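Local coordinates for protein hydratase ChsH1 (Mycobacterium tuberculosis, PDB 4W78) that forms with ChsH2 an enoyl-CoA hydratase that adds water to a steroid enoyl-CoA during breakdown of the cholesterol side chain, at residues W140-I146 with M158-K164; F92-G96 with K164-A168; H57-A62 with Y112-G116; R21-V27 with W70-G74. All blocks are in the same frame, centred on the assembly; numbering follows the deposited sequence.

Contact 1 of 4, residues W140-I146 with M158-K164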
# COMPACT_ATOMS: atom_id res chain seq x y z
N TRP A 140 11.22 -26.92 15.36
CA TRP A 140 12.34 -26.22 15.99
C TRP A 140 12.00 -24.76 16.11
O TRP A 140 11.45 -24.18 15.18
CB TRP A 140 13.59 -26.34 15.11
CG TRP A 140 14.22 -27.69 15.13
CD1 TRP A 140 13.73 -28.84 14.58
CD2 TRP A 140 15.48 -28.03 15.71
NE1 TRP A 140 14.61 -29.87 14.78
CE2 TRP A 140 15.70 -29.40 15.47
CE3 TRP A 140 16.46 -27.30 16.39
CZ2 TRP A 140 16.84 -30.06 15.91
CZ3 TRP A 140 17.60 -27.96 16.82
CH2 TRP A 140 17.78 -29.33 16.58
N PHE A 141 12.33 -24.15 17.24
CA PHE A 141 12.13 -22.72 17.39
C PHE A 141 13.41 -21.98 17.04
O PHE A 141 14.49 -22.41 17.44
CB PHE A 141 11.70 -22.36 18.82
CG PHE A 141 10.33 -22.87 19.19
CD1 PHE A 141 9.21 -22.11 18.91
CD2 PHE A 141 10.16 -24.08 19.83
CE1 PHE A 141 7.94 -22.55 19.26
CE2 PHE A 141 8.90 -24.54 20.18
CZ PHE A 141 7.79 -23.77 19.89
N ILE A 142 13.26 -20.89 16.31
CA ILE A 142 14.40 -20.09 15.86
C ILE A 142 14.19 -18.64 16.28
O ILE A 142 13.19 -18.02 15.92
CB ILE A 142 14.53 -20.14 14.33
CG1 ILE A 142 14.86 -21.56 13.88
CG2 ILE A 142 15.63 -19.18 13.86
CD1 ILE A 142 13.95 -22.06 12.80
N ASN A 143 15.13 -18.12 17.08
CA ASN A 143 15.13 -16.73 17.50
C ASN A 143 16.11 -15.89 16.71
O ASN A 143 17.19 -16.37 16.32
CB ASN A 143 15.49 -16.62 18.98
CG ASN A 143 14.44 -17.25 19.87
OD1 ASN A 143 13.52 -16.58 20.33
ND2 ASN A 143 14.56 -18.55 20.10
N GLN A 144 15.74 -14.64 16.48
CA GLN A 144 16.66 -13.66 15.86
C GLN A 144 16.67 -12.39 16.68
O GLN A 144 15.63 -11.99 17.22
CB GLN A 144 16.21 -13.33 14.45
CG GLN A 144 16.46 -14.40 13.41
CD GLN A 144 16.01 -13.92 12.04
OE1 GLN A 144 14.86 -14.11 11.65
NE2 GLN A 144 16.92 -13.27 11.32
N HIS A 145 17.83 -11.73 16.77
CA HIS A 145 17.92 -10.40 17.35
C HIS A 145 18.18 -9.42 16.21
O HIS A 145 19.21 -9.50 15.52
CB HIS A 145 19.02 -10.30 18.40
CG HIS A 145 19.04 -8.99 19.14
ND1 HIS A 145 20.18 -8.47 19.71
CD2 HIS A 145 18.06 -8.10 19.42
CE1 HIS A 145 19.92 -7.33 20.30
NE2 HIS A 145 18.63 -7.08 20.14
N ILE A 146 17.23 -8.53 16.00
CA ILE A 146 17.30 -7.51 14.96
C ILE A 146 17.61 -6.19 15.63
O ILE A 146 17.03 -5.87 16.67
CB ILE A 146 15.92 -7.35 14.31
CG1 ILE A 146 15.39 -8.69 13.79
CG2 ILE A 146 15.90 -6.22 13.27
CD1 ILE A 146 16.34 -9.49 13.04
N MET A 158 14.60 -5.82 18.09
CA MET A 158 13.52 -6.78 18.10
C MET A 158 14.05 -8.17 18.36
O MET A 158 15.10 -8.55 17.85
CB MET A 158 12.81 -6.76 16.75
CG MET A 158 11.79 -7.85 16.55
SD MET A 158 10.83 -7.55 15.07
CE MET A 158 11.99 -7.92 13.78
N ASN A 159 13.33 -8.92 19.20
CA ASN A 159 13.54 -10.34 19.33
C ASN A 159 12.37 -11.00 18.61
O ASN A 159 11.20 -10.72 18.94
CB ASN A 159 13.57 -10.73 20.81
CG ASN A 159 14.69 -10.03 21.57
OD1 ASN A 159 15.84 -9.98 21.12
ND2 ASN A 159 14.36 -9.49 22.74
N TRP A 160 12.68 -11.79 17.59
CA TRP A 160 11.69 -12.39 16.68
C TRP A 160 11.80 -13.89 16.82
O TRP A 160 12.90 -14.43 16.71
CB TRP A 160 12.06 -12.00 15.25
CG TRP A 160 11.04 -12.34 14.22
CD1 TRP A 160 11.04 -13.39 13.34
CD2 TRP A 160 9.86 -11.61 13.98
NE1 TRP A 160 9.90 -13.34 12.56
CE2 TRP A 160 9.16 -12.25 12.94
CE3 TRP A 160 9.32 -10.46 14.55
CZ2 TRP A 160 7.95 -11.77 12.46
CZ3 TRP A 160 8.19 -9.99 14.11
CH2 TRP A 160 7.47 -10.63 13.06
N ARG A 161 10.69 -14.59 17.04
CA ARG A 161 10.75 -16.04 17.20
C ARG A 161 9.78 -16.72 16.25
O ARG A 161 8.61 -16.35 16.17
CB ARG A 161 10.45 -16.43 18.64
CG ARG A 161 10.58 -17.90 18.97
CD ARG A 161 10.24 -18.05 20.46
NE ARG A 161 10.31 -19.41 20.99
CZ ARG A 161 9.29 -20.04 21.57
NH1 ARG A 161 8.11 -19.44 21.69
NH2 ARG A 161 9.44 -21.27 22.03
N ILE A 162 10.29 -17.71 15.53
CA ILE A 162 9.45 -18.50 14.65
C ILE A 162 9.57 -19.97 14.97
O ILE A 162 10.53 -20.40 15.64
CB ILE A 162 9.81 -18.30 13.16
CG1 ILE A 162 11.20 -18.87 12.85
CG2 ILE A 162 9.72 -16.83 12.78
CD1 ILE A 162 11.56 -18.89 11.36
N LEU A 163 8.60 -20.74 14.50
CA LEU A 163 8.60 -22.18 14.62
C LEU A 163 8.59 -22.79 13.23
O LEU A 163 7.71 -22.49 12.42
CB LEU A 163 7.34 -22.64 15.38
CG LEU A 163 7.07 -24.14 15.39
CD1 LEU A 163 8.15 -24.91 16.16
CD2 LEU A 163 5.68 -24.40 15.97
N LYS A 164 9.60 -23.60 12.92
CA LYS A 164 9.59 -24.40 11.70
C LYS A 164 9.16 -25.80 12.08
O LYS A 164 9.76 -26.43 12.95
CB LYS A 164 10.98 -24.45 11.06
CG LYS A 164 11.46 -23.12 10.53
CD LYS A 164 10.79 -22.79 9.21
CE LYS A 164 11.30 -23.70 8.11
NZ LYS A 164 10.32 -23.75 6.98
O HOH W 1 13.32 -15.78 14.11
O HOH W 2 13.03 -20.63 21.97
O HOH W 3 15.80 -13.07 20.16
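Ile146 and Met158 lie side by side on the tightly packed face of the two paired strands, with Met158 CE pressed to 3.5 Å from Ile146 CG1, nearer than ordinary carbon contact. The thioether chain is extended as far as SD and then turns (chi3 72°), which folds the terminal methyl back onto the isoleucine. Along the same face Ile142 CB rests 3.9 Å from Ile162 CG1, while Ile142 CD1 reaches Lys164 CG at 3.5 Å. Helix 85-94 covers this region, its Ile88 and Phe92 touching Ile142. Eight backbone N-H...O bonds join segments 140-146 and 158-164, whose axes run antiparallel at 161°; they are part of the hairpin of 139-150 and 153-165 within the antiparallel sheet of the hotdog fold. The other face, carrying Phe141, Asn143 and Arg161, is partly open to solvent. Here the guanidinium of Arg161 lies flat on the Phe141 ring, planes 12° apart, in an off-centre cation-pi contact that puts NH2 over the middle of the ring. From the opposite face Leu163 CD1 sits 3.9 Å from the ring centroid, clamping the phenyl between a charge and a methyl. Water 2 accepts from both Asn143 ND2 (3.2 Å) and Arg161 NE (3.1 Å). Asp127 O is a further acceptor for that asparagine nitrogen, and Arg161 NH1 bonds to Asn104 OD1 on strand 99-109.

Contact 2 of 4, residues F92-G96 with K164-A168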
# COMPACT_ATOMS: atom_id res chain seq x y z
N PHE A 92 16.22 -26.15 7.63
CA PHE A 92 15.02 -26.79 8.20
C PHE A 92 14.04 -27.33 7.17
O PHE A 92 13.42 -28.38 7.38
CB PHE A 92 14.34 -25.89 9.23
CG PHE A 92 15.12 -25.79 10.51
CD1 PHE A 92 15.16 -26.87 11.38
CD2 PHE A 92 15.86 -24.66 10.81
CE1 PHE A 92 15.90 -26.80 12.54
CE2 PHE A 92 16.60 -24.58 11.98
CZ PHE A 92 16.62 -25.65 12.85
N ASP A 93 13.91 -26.64 6.04
CA ASP A 93 13.11 -27.16 4.93
C ASP A 93 13.66 -28.50 4.46
O ASP A 93 12.90 -29.44 4.19
CB ASP A 93 13.10 -26.18 3.76
CG ASP A 93 12.16 -25.02 3.97
OD1 ASP A 93 11.37 -25.06 4.94
OD2 ASP A 93 12.19 -24.07 3.16
N ASP A 94 14.99 -28.59 4.36
CA ASP A 94 15.64 -29.80 3.88
C ASP A 94 15.45 -30.97 4.84
O ASP A 94 15.45 -32.13 4.43
CB ASP A 94 17.14 -29.54 3.66
CG ASP A 94 17.41 -28.77 2.39
OD1 ASP A 94 16.50 -28.69 1.54
OD2 ASP A 94 18.54 -28.24 2.23
N ALA A 95 15.29 -30.65 6.11
CA ALA A 95 15.09 -31.66 7.14
C ALA A 95 13.60 -31.99 7.30
O ALA A 95 13.23 -32.76 8.19
CB ALA A 95 15.69 -31.21 8.46
N GLY A 96 12.76 -31.40 6.46
CA GLY A 96 11.35 -31.74 6.42
C GLY A 96 10.43 -30.78 7.17
O GLY A 96 9.21 -30.91 7.11
N LYS A 164 9.60 -23.60 12.92
CA LYS A 164 9.59 -24.40 11.70
C LYS A 164 9.16 -25.80 12.08
O LYS A 164 9.76 -26.43 12.95
CB LYS A 164 10.98 -24.45 11.06
CG LYS A 164 11.46 -23.12 10.53
CD LYS A 164 10.79 -22.79 9.21
CE LYS A 164 11.30 -23.70 8.11
NZ LYS A 164 10.32 -23.75 6.98
N PHE A 165 8.11 -26.31 11.43
CA PHE A 165 7.50 -27.54 11.89
C PHE A 165 7.18 -28.48 10.73
O PHE A 165 7.09 -28.05 9.58
CB PHE A 165 6.22 -27.24 12.70
CG PHE A 165 5.14 -26.54 11.91
CD1 PHE A 165 5.10 -25.16 11.81
CD2 PHE A 165 4.15 -27.28 11.27
CE1 PHE A 165 4.11 -24.53 11.09
CE2 PHE A 165 3.16 -26.65 10.54
CZ PHE A 165 3.13 -25.28 10.45
N LYS A 166 7.02 -29.76 11.07
CA LYS A 166 6.56 -30.77 10.12
C LYS A 166 5.04 -30.75 10.09
O LYS A 166 4.39 -31.00 11.11
CB LYS A 166 7.03 -32.15 10.56
CG LYS A 166 8.48 -32.47 10.23
CD LYS A 166 8.84 -33.87 10.69
CE LYS A 166 10.07 -34.40 9.97
NZ LYS A 166 11.21 -33.46 10.12
N PRO A 167 4.45 -30.45 8.92
CA PRO A 167 3.00 -30.44 8.76
C PRO A 167 2.42 -31.84 8.96
O PRO A 167 3.17 -32.82 8.94
CB PRO A 167 2.80 -29.99 7.31
CG PRO A 167 4.05 -29.22 7.00
CD PRO A 167 5.13 -30.00 7.69
N ALA A 168 1.10 -31.93 9.14
CA ALA A 168 0.43 -33.19 9.47
C ALA A 168 0.78 -34.33 8.52
O ALA A 168 0.97 -35.47 8.95
CB ALA A 168 -1.08 -32.99 9.54
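The backbones of Gly96 and Lys166 approach to 6.1 Å between CA atoms, at the place where helix 85-94 has just ended and strand 153-165 has run out into a loop. Gly96 takes a positive phi of 99°, and its N donates to Asp93 O at 3.0 Å. Two lysines, one on each side of Phe165 in sequence, reach across to the helix end. Lys164 is bent at both chi2 and chi3, a curl that carries its methylenes past the helix, CE resting 3.9 Å from Phe92 CB. Its NZ forms a salt bridge with Asp93 OD1 at 2.6 Å, meeting the oxygen on the syn side and 24° out of the carboxylate plane. The same ammonium has weak bonds to the carbonyls of Tyr97 and Gly99, so the ammonium of this buried lysine has three oxygen partners, two of them weakly bonded. Lys166 reaches the helix differently. Its CG touches Gly96 O at 3.6 Å, the chain stays extended to CE, and a final turn brings NZ to Ala95 O at 2.9 Å with a C=O...N angle of 148°. Tyr97 adds a cation-pi partner for this second ammonium. Placing two positive groups beside the C-terminal end of the helix is consistent with a favourable interaction with its dipole. With Gly96 at positive phi and two bonds leading back into the last turn, the helix ends in a Schellman motif, the classic helix C-terminal cap, here tied by lysines to the end of a strand of the hotdog sheet.

Contact 3 of 4, residues H57-A62 with Y112-G116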
# COMPACT_ATOMS: atom_id res chain seq x y z
N HIS A 57 8.49 16.43 21.57
CA HIS A 57 9.27 15.99 20.42
C HIS A 57 9.73 17.21 19.60
O HIS A 57 9.09 18.25 19.65
CB HIS A 57 8.44 15.05 19.55
CG HIS A 57 7.94 13.85 20.28
ND1 HIS A 57 8.75 12.79 20.61
CD2 HIS A 57 6.70 13.54 20.75
CE1 HIS A 57 8.04 11.87 21.24
NE2 HIS A 57 6.80 12.29 21.34
N PRO A 58 10.85 17.06 18.86
CA PRO A 58 11.40 18.21 18.12
C PRO A 58 10.51 18.63 16.95
O PRO A 58 10.70 19.72 16.39
CB PRO A 58 12.74 17.68 17.59
CG PRO A 58 13.04 16.48 18.43
CD PRO A 58 11.72 15.88 18.76
N GLY A 59 9.56 17.78 16.60
CA GLY A 59 8.64 18.00 15.50
C GLY A 59 7.88 16.71 15.33
O GLY A 59 7.96 15.85 16.21
N ILE A 60 7.15 16.57 14.22
CA ILE A 60 6.41 15.33 13.96
C ILE A 60 7.34 14.14 14.12
O ILE A 60 8.49 14.18 13.69
CB ILE A 60 5.82 15.32 12.53
CG1 ILE A 60 4.58 16.22 12.47
CG2 ILE A 60 5.46 13.90 12.08
CD1 ILE A 60 4.12 16.54 11.05
N VAL A 61 6.86 13.08 14.77
CA VAL A 61 7.65 11.87 14.91
C VAL A 61 6.94 10.69 14.24
O VAL A 61 5.73 10.72 14.02
CB VAL A 61 7.91 11.53 16.40
CG1 VAL A 61 8.95 12.46 16.99
CG2 VAL A 61 6.61 11.59 17.21
N ALA A 62 7.71 9.67 13.88
CA ALA A 62 7.13 8.45 13.34
C ALA A 62 6.54 7.59 14.46
O ALA A 62 7.08 7.54 15.56
CB ALA A 62 8.21 7.65 12.59
N TYR A 112 12.08 7.97 19.60
CA TYR A 112 11.22 8.21 18.45
C TYR A 112 12.06 8.74 17.29
O TYR A 112 13.03 9.49 17.49
CB TYR A 112 10.12 9.23 18.82
CG TYR A 112 8.97 8.64 19.61
CD1 TYR A 112 9.18 8.05 20.86
CD2 TYR A 112 7.68 8.67 19.11
CE1 TYR A 112 8.12 7.50 21.58
CE2 TYR A 112 6.62 8.14 19.82
CZ TYR A 112 6.84 7.55 21.05
OH TYR A 112 5.78 7.01 21.74
N LEU A 113 11.69 8.35 16.07
CA LEU A 113 12.39 8.80 14.87
C LEU A 113 11.71 9.99 14.20
O LEU A 113 10.49 10.16 14.28
CB LEU A 113 12.49 7.66 13.86
CG LEU A 113 13.10 6.38 14.41
CD1 LEU A 113 13.10 5.33 13.31
CD2 LEU A 113 14.50 6.62 14.97
N LEU A 114 12.51 10.81 13.52
CA LEU A 114 12.01 11.98 12.81
C LEU A 114 12.03 11.77 11.30
O LEU A 114 12.93 11.12 10.78
CB LEU A 114 12.89 13.18 13.14
CG LEU A 114 13.01 13.55 14.62
CD1 LEU A 114 14.19 14.50 14.82
CD2 LEU A 114 11.72 14.22 15.08
N PRO A 115 11.02 12.30 10.58
CA PRO A 115 11.11 12.33 9.12
C PRO A 115 12.47 12.84 8.65
O PRO A 115 13.00 13.81 9.20
CB PRO A 115 9.99 13.28 8.72
CG PRO A 115 8.95 13.07 9.80
CD PRO A 115 9.74 12.85 11.07
N GLY A 116 13.05 12.15 7.67
CA GLY A 116 14.36 12.49 7.14
C GLY A 116 15.45 11.57 7.65
O GLY A 116 16.49 11.41 7.00
O HOH W 4 9.64 6.45 16.07
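Tyr112 packs against His57 and Val61, and its atoms are met in turn by Val61, His57 and a ChsH2 residue. Tyr112 CB lies 3.9 Å from Val61 CG1. At CG the ring passes under His57 CE1, 3.7 Å away, an imidazole carbon set over one face of the phenol toward its rim; the two rings are inclined at 42° and their contact is oblique. Val61 CG2 comes to 3.6 Å from Tyr112 CD2. This methyl occupies the position between the backbone N and carbonyl carbon of Val61, which also sets it over the face of the His57 imidazole, so one branch fills the angle between both rings. At the tip, Tyr112 OH is hydrogen-bonded to the backbone N of Ile73 in the neighbouring ChsH2 chain. Behind the tyrosine the two loops are pinned by a nearly straight bond from Ala62 N to Leu113 O, 2.9 Å long with 170° at the hydrogen. Water 4 makes a second link, donating to Ala62 O and accepting from Leu113 N, each at 2.8 Å. Farther out, Leu114 CD2 lies against Val61 CG1 at 3.8 Å, and Pro115 packs against Ile60. The contact thus joins the loop between helices 49-54 and 67-70 to the connection between strands 99-109 and 119-134, with helix 29-39 touching Ile60 and Ala62 and ChsH2 covering His57 and Tyr112.

Contact 4 of 4, residues R21-V27 with W70-G74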
# COMPACT_ATOMS: atom_id res chain seq x y z
N ARG A 21 21.73 -2.90 6.48
CA ARG A 21 21.06 -2.72 5.20
C ARG A 21 20.17 -1.50 5.34
O ARG A 21 19.33 -1.45 6.24
CB ARG A 21 20.20 -3.96 4.88
CG ARG A 21 19.28 -3.76 3.67
CD ARG A 21 18.54 -5.04 3.26
NE ARG A 21 17.70 -5.63 4.31
CZ ARG A 21 16.44 -5.25 4.56
NH1 ARG A 21 15.91 -4.25 3.88
NH2 ARG A 21 15.74 -5.86 5.51
N LEU A 22 20.38 -0.53 4.46
CA LEU A 22 19.60 0.71 4.49
C LEU A 22 18.16 0.53 4.03
O LEU A 22 17.87 -0.16 3.05
CB LEU A 22 20.25 1.78 3.61
CG LEU A 22 21.28 2.70 4.26
CD1 LEU A 22 22.48 1.91 4.75
CD2 LEU A 22 21.68 3.79 3.28
N ALA A 23 17.25 1.18 4.76
CA ALA A 23 15.85 1.24 4.38
C ALA A 23 15.74 1.87 3.00
O ALA A 23 16.53 2.76 2.65
CB ALA A 23 15.11 2.07 5.39
N ARG A 24 14.74 1.43 2.24
CA ARG A 24 14.52 1.99 0.90
C ARG A 24 14.40 3.51 0.94
O ARG A 24 14.94 4.22 0.08
CB ARG A 24 13.27 1.38 0.27
CG ARG A 24 13.05 1.82 -1.16
CD ARG A 24 11.67 1.43 -1.67
NE ARG A 24 10.63 2.21 -1.01
CZ ARG A 24 9.32 2.10 -1.26
NH1 ARG A 24 8.87 1.24 -2.16
NH2 ARG A 24 8.49 2.88 -0.59
N ASP A 25 13.66 4.02 1.93
CA ASP A 25 13.42 5.45 2.07
C ASP A 25 13.83 5.89 3.47
O ASP A 25 13.78 5.10 4.41
CB ASP A 25 11.92 5.78 1.93
CG ASP A 25 11.25 5.01 0.81
OD1 ASP A 25 11.44 5.38 -0.35
OD2 ASP A 25 10.53 4.02 1.11
N PRO A 26 14.19 7.17 3.62
CA PRO A 26 14.25 7.72 4.97
C PRO A 26 12.85 7.68 5.58
O PRO A 26 11.87 7.59 4.84
CB PRO A 26 14.64 9.19 4.74
CG PRO A 26 15.14 9.25 3.32
CD PRO A 26 14.39 8.19 2.58
N VAL A 27 12.76 7.75 6.91
CA VAL A 27 11.46 7.97 7.56
C VAL A 27 10.82 9.16 6.86
O VAL A 27 11.49 10.16 6.56
CB VAL A 27 11.68 8.29 9.05
CG1 VAL A 27 10.35 8.66 9.73
CG2 VAL A 27 12.35 7.09 9.74
N TRP A 70 9.98 0.45 7.70
CA TRP A 70 10.97 1.17 6.91
C TRP A 70 11.88 0.23 6.16
O TRP A 70 12.29 0.52 5.02
CB TRP A 70 11.80 2.12 7.79
CG TRP A 70 10.93 3.05 8.58
CD1 TRP A 70 10.82 3.11 9.93
CD2 TRP A 70 10.01 4.02 8.06
NE1 TRP A 70 9.90 4.06 10.29
CE2 TRP A 70 9.39 4.64 9.16
CE3 TRP A 70 9.66 4.43 6.76
CZ2 TRP A 70 8.43 5.63 9.02
CZ3 TRP A 70 8.70 5.42 6.62
CH2 TRP A 70 8.10 6.01 7.75
N THR A 71 12.19 -0.92 6.78
CA THR A 71 13.18 -1.82 6.20
C THR A 71 12.58 -3.06 5.52
O THR A 71 13.31 -3.97 5.13
CB THR A 71 14.24 -2.25 7.24
OG1 THR A 71 13.58 -2.64 8.44
CG2 THR A 71 15.16 -1.08 7.58
N MET A 72 11.27 -3.10 5.34
CA MET A 72 10.67 -4.18 4.57
C MET A 72 11.23 -4.22 3.16
O MET A 72 11.50 -3.18 2.56
CB MET A 72 9.14 -4.03 4.51
CG MET A 72 8.46 -4.16 5.87
SD MET A 72 8.61 -5.82 6.60
CE MET A 72 7.30 -6.69 5.76
N MET A 73 11.41 -5.43 2.63
CA MET A 73 12.03 -5.63 1.32
C MET A 73 11.17 -5.20 0.14
O MET A 73 11.69 -4.89 -0.94
CB MET A 73 12.46 -7.09 1.15
CG MET A 73 13.68 -7.52 1.95
SD MET A 73 15.25 -6.76 1.45
CE MET A 73 15.09 -6.69 -0.33
N GLY A 74 9.85 -5.20 0.32
CA GLY A 74 8.94 -4.79 -0.73
C GLY A 74 8.60 -5.91 -1.68
O GLY A 74 9.05 -7.05 -1.51
O HOH W 5 13.76 -1.30 2.73
O HOH W 6 11.65 2.88 3.81
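Arg21 points its guanidinium end-on at the carbonyl of Thr71, and both terminal nitrogens donate to that one oxygen: NH1 to Thr71 O at 2.9 Å and NH2 to Thr71 O at 3.1 Å. The acceptor lies in the guanidinium plane, whereas the sulfur of Met73 approaches from a face, 3.5 Å above that plane. A bend at chi3 (58°) turns the otherwise extended arginine chain into this grip. At the other end of the contact the flat group belongs to Trp70. Val27 lies over the indole in a CH-pi contact, its CA 3.8 Å from the centroid of the six-membered ring and 9° off the normal. Its CG1, anti to the backbone N (chi1 175°), comes to 3.7 Å from Trp70 CZ2, while CG2 covers the same ring system nearer the pyrrole. Between these ends Ala23 CB is set close against Trp70 O, at 3.2 Å, and also touches Thr71 CG2. Two waters bridge the backbones: water 5 accepts from Arg24 N and donates to Met72 O, and water 6 accepts from Asp25 N and donates to Trp70 O. Strand 21-22, the outermost strand of the sheet within this chain, is bonded to strand 119-134, so this contact lays the segment after helix 67-70 along that strand; helix 29-39 packs on Trp70, and Arg24 and Asp25 bond to Asn34 and Asn33 of the second ChsH1 copy.

How the contacts relate
The four contacts form two neighbouring pairs on opposite sides of the chain's centre. Contacts 1 and 2 share Lys164 and strand 153-165; their centres are about 16 Å apart, and Phe92 links them by packing on Trp140 and Ile142. Contacts 3 and 4, with centres about 17 Å apart, touch where Val27 meets Ala62, Leu114 and Gly116. Contacts 2 and 3 are the most distant, about 43 Å between centres. Along the chain contacts 3 and 4 interleave, as do 2 and 3, and contact 1 lies between the outer ends of contact 2. Contacts 1, 2 and 4 all reach the one antiparallel sheet, while contacts 1, 3 and 4 also meet ChsH2, tying the hotdog fold to its partner subunit.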